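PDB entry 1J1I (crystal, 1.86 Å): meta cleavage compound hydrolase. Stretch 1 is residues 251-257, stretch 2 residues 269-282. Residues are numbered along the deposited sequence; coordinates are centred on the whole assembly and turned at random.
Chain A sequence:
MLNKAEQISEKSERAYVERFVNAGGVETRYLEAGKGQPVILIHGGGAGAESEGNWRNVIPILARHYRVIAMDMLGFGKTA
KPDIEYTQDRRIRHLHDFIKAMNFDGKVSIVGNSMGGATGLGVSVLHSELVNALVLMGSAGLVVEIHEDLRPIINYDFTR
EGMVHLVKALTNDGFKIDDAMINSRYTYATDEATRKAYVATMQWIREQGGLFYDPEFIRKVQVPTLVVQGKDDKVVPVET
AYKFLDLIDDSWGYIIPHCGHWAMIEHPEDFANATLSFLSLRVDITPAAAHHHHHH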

# COMPACT_ATOMS: atom_id res chain seq x y z
N SER A 251 1.33 -11.82 -0.13
CA SER A 251 1.30 -10.58 -0.89
C SER A 251 0.60 -9.42 -0.20
O SER A 251 -0.45 -9.57 0.43
CB SER A 251 0.66 -10.81 -2.26
OG SER A 251 -0.70 -11.20 -2.16
N TRP A 252 1.23 -8.25 -0.33
CA TRP A 252 0.72 -6.99 0.20
C TRP A 252 0.20 -6.28 -1.05
O TRP A 252 0.63 -6.59 -2.16
CB TRP A 252 1.85 -6.16 0.79
CG TRP A 252 2.22 -6.47 2.21
CD1 TRP A 252 1.90 -5.72 3.31
CD2 TRP A 252 3.01 -7.57 2.68
NE1 TRP A 252 2.46 -6.28 4.44
CE2 TRP A 252 3.15 -7.41 4.08
CE3 TRP A 252 3.63 -8.66 2.05
CZ2 TRP A 252 3.86 -8.32 4.87
CZ3 TRP A 252 4.35 -9.56 2.83
CH2 TRP A 252 4.46 -9.38 4.23
N GLY A 253 -0.72 -5.34 -0.87
CA GLY A 253 -1.24 -4.62 -2.01
C GLY A 253 -1.08 -3.12 -1.82
O GLY A 253 -1.23 -2.62 -0.71
N TYR A 254 -0.75 -2.42 -2.91
CA TYR A 254 -0.61 -0.96 -2.88
C TYR A 254 -1.34 -0.42 -4.11
O TYR A 254 -0.85 -0.54 -5.24
CB TYR A 254 0.85 -0.52 -2.91
CG TYR A 254 1.04 0.97 -2.68
CD1 TYR A 254 0.55 1.58 -1.52
CD2 TYR A 254 1.69 1.77 -3.62
CE1 TYR A 254 0.69 2.94 -1.31
CE2 TYR A 254 1.84 3.14 -3.41
CZ TYR A 254 1.33 3.72 -2.26
OH TYR A 254 1.44 5.07 -2.05
N ILE A 255 -2.50 0.18 -3.87
CA ILE A 255 -3.33 0.72 -4.93
C ILE A 255 -3.18 2.23 -4.99
O ILE A 255 -3.34 2.92 -3.98
CB ILE A 255 -4.81 0.35 -4.69
CG1 ILE A 255 -4.91 -1.13 -4.28
CG2 ILE A 255 -5.62 0.60 -5.94
CD1 ILE A 255 -4.46 -2.13 -5.33
N ILE A 256 -2.87 2.73 -6.18
CA ILE A 256 -2.63 4.16 -6.41
C ILE A 256 -3.69 4.82 -7.29
O ILE A 256 -4.00 4.34 -8.38
CB ILE A 256 -1.25 4.35 -7.08
CG1 ILE A 256 -0.16 3.68 -6.25
CG2 ILE A 256 -0.95 5.83 -7.26
CD1 ILE A 256 1.22 3.69 -6.92
N PRO A 257 -4.27 5.94 -6.81
CA PRO A 257 -5.30 6.64 -7.59
C PRO A 257 -4.65 7.53 -8.65
O PRO A 257 -3.47 7.87 -8.55
CB PRO A 257 -6.02 7.46 -6.52
CG PRO A 257 -4.88 7.87 -5.61
CD PRO A 257 -4.08 6.56 -5.49
N GLU A 269 8.29 9.25 -7.06
CA GLU A 269 8.50 9.38 -5.62
C GLU A 269 7.56 8.47 -4.83
O GLU A 269 7.97 7.80 -3.87
CB GLU A 269 8.27 10.83 -5.19
CG GLU A 269 9.35 11.79 -5.67
CD GLU A 269 10.19 12.33 -4.54
OE1 GLU A 269 9.65 13.07 -3.68
OE2 GLU A 269 11.40 12.02 -4.49
N ASP A 270 6.30 8.45 -5.24
CA ASP A 270 5.30 7.62 -4.58
C ASP A 270 5.70 6.15 -4.70
O ASP A 270 5.77 5.43 -3.71
CB ASP A 270 3.93 7.85 -5.22
CG ASP A 270 2.81 7.12 -4.50
OD1 ASP A 270 1.63 7.31 -4.86
OD2 ASP A 270 3.10 6.34 -3.58
N PHE A 271 5.99 5.71 -5.92
CA PHE A 271 6.38 4.32 -6.13
C PHE A 271 7.65 3.92 -5.40
O PHE A 271 7.70 2.85 -4.78
CB PHE A 271 6.58 4.04 -7.62
CG PHE A 271 7.09 2.65 -7.89
CD1 PHE A 271 6.20 1.57 -7.94
CD2 PHE A 271 8.45 2.41 -8.00
CE1 PHE A 271 6.68 0.27 -8.08
CE2 PHE A 271 8.93 1.12 -8.14
CZ PHE A 271 8.04 0.04 -8.18
N ALA A 272 8.68 4.76 -5.49
CA ALA A 272 9.96 4.48 -4.85
C ALA A 272 9.83 4.34 -3.34
O ALA A 272 10.43 3.46 -2.74
CB ALA A 272 10.97 5.58 -5.19
N ASN A 273 9.06 5.24 -2.73
CA ASN A 273 8.85 5.21 -1.29
C ASN A 273 8.07 3.99 -0.85
O ASN A 273 8.39 3.38 0.17
CB ASN A 273 8.14 6.49 -0.84
CG ASN A 273 9.11 7.60 -0.51
OD1 ASN A 273 10.05 7.87 -1.25
ND2 ASN A 273 8.88 8.26 0.62
N ALA A 274 7.05 3.62 -1.62
CA ALA A 274 6.25 2.46 -1.30
C ALA A 274 7.13 1.21 -1.37
O ALA A 274 6.99 0.28 -0.56
CB ALA A 274 5.09 2.33 -2.28
N THR A 275 8.05 1.20 -2.33
CA THR A 275 8.97 0.08 -2.50
C THR A 275 9.98 0.04 -1.36
O THR A 275 10.28 -1.03 -0.83
CB THR A 275 9.72 0.18 -3.84
OG1 THR A 275 8.78 0.13 -4.92
CG2 THR A 275 10.71 -0.98 -3.98
N LEU A 276 10.51 1.20 -0.98
CA LEU A 276 11.47 1.27 0.12
C LEU A 276 10.83 0.74 1.39
O LEU A 276 11.43 -0.04 2.12
CB LEU A 276 11.94 2.71 0.35
CG LEU A 276 12.90 3.29 -0.68
CD1 LEU A 276 13.17 4.76 -0.37
CD2 LEU A 276 14.20 2.50 -0.67
N SER A 277 9.60 1.18 1.65
CA SER A 277 8.86 0.76 2.83
C SER A 277 8.67 -0.76 2.84
O SER A 277 8.91 -1.42 3.85
CB SER A 277 7.51 1.48 2.86
OG SER A 277 6.78 1.19 4.04
N PHE A 278 8.26 -1.31 1.70
CA PHE A 278 8.05 -2.75 1.59
C PHE A 278 9.35 -3.52 1.85
O PHE A 278 9.38 -4.45 2.65
CB PHE A 278 7.53 -3.09 0.19
CG PHE A 278 7.40 -4.57 -0.07
CD1 PHE A 278 6.52 -5.35 0.68
CD2 PHE A 278 8.15 -5.18 -1.07
CE1 PHE A 278 6.38 -6.71 0.42
CE2 PHE A 278 8.02 -6.54 -1.33
CZ PHE A 278 7.13 -7.31 -0.58
N LEU A 279 10.42 -3.11 1.19
CA LEU A 279 11.71 -3.77 1.35
C LEU A 279 12.30 -3.64 2.76
O LEU A 279 13.02 -4.53 3.21
CB LEU A 279 12.71 -3.22 0.33
CG LEU A 279 12.35 -3.47 -1.13
CD1 LEU A 279 13.37 -2.78 -2.03
CD2 LEU A 279 12.31 -4.97 -1.40
N SER A 280 11.97 -2.56 3.47
CA SER A 280 12.50 -2.35 4.82
C SER A 280 11.97 -3.39 5.80
O SER A 280 12.65 -3.75 6.76
CB SER A 280 12.15 -0.95 5.33
OG SER A 280 10.76 -0.82 5.56
N LEU A 281 10.75 -3.88 5.56
CA LEU A 281 10.16 -4.88 6.42
C LEU A 281 10.76 -6.25 6.11
O LEU A 281 10.99 -7.05 7.00
CB LEU A 281 8.64 -4.95 6.22
CG LEU A 281 7.81 -3.72 6.57
CD1 LEU A 281 6.35 -4.00 6.22
CD2 LEU A 281 7.96 -3.38 8.05
N ARG A 282 11.00 -6.49 4.82
CA ARG A 282 11.56 -7.76 4.37
C ARG A 282 13.08 -7.78 4.42
O ARG A 282 13.68 -6.75 4.78
CB ARG A 282 11.09 -8.05 2.94
CG ARG A 282 9.59 -7.90 2.73
CD ARG A 282 8.80 -8.68 3.78
NE ARG A 282 7.96 -7.80 4.58
CZ ARG A 282 7.29 -8.19 5.67
NH1 ARG A 282 7.38 -9.44 6.09
NH2 ARG A 282 6.54 -7.32 6.33

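This is a strand-on-helix packing contact, nearly antiparallel, in which three alternate residues of a buried strand meet one side of a helix through aromatic and apolar contacts and a single buried hydrogen bond. The strand, Ser251 to Ile256, and the helix, whose part here runs from Glu269 to Leu281, lie with their N-to-C directions 164° apart and their axes 10.8 Å apart at closest approach. That spacing leaves room for one layer of side chains between the two backbones, and the contact buries 364 Å² in all.

The periodicities explain who takes part. Along the strand every second side chain points toward the helix, so Trp252, Tyr254 and Ile256 make the contact while Gly253 and Ile255 have no part in it. Along the helix a spacing of four residues brings Asp270, Ala274 and Phe278 round to the strand. Because strand and helix run in nearly opposite directions, the pairs fall in reverse order: CA of Trp252 lies 8.6 Å from CA of Phe278, CA of Tyr254 7.8 Å from CA of Ala274, and CA of Ile256 8.8 Å from CA of Asp270.

The nearest of these three backbone pairs is the one with the small helix residue. Ala274 sets its methyl over one face of the Tyr254 ring, Ala274 CB 3.5 Å from Tyr254 CE2, and the CH-pi geometry is good, with CB 27° off the ring normal. The same tyrosine then reaches along to the previous helical turn, where Tyr254 OH donates a hydrogen bond to Asp270 OD2 at 2.6 Å. This short bond satisfies a phenol in a buried setting, while the other carboxylate oxygen, OD1, is hydrogen-bonded elsewhere in the structure. Ile256 adds a looser contact beside it, its CG2 3.8 Å from Asp270 OD1.

At the other end the aromatic rings take over. Phe278 leaves its helix sideways, but with chi1 at t its ring comes nearer the strand and turns an edge toward the face of Trp252 in an offset edge-to-face pair, with planes at 66° and Trp252 CE3 3.7 Å from Phe278 CE1. Beyond it, Arg282 also starts sideways and brings its guanidinium back to the indole, Trp252 CZ2 lying over one face of that group, 3.2 Å from Arg282 NH2. The exposed arginine thus borders a buried tryptophan.

The rule to read here is a small residue where the backbones come closer, with larger side chains bridging the wider gaps beside it.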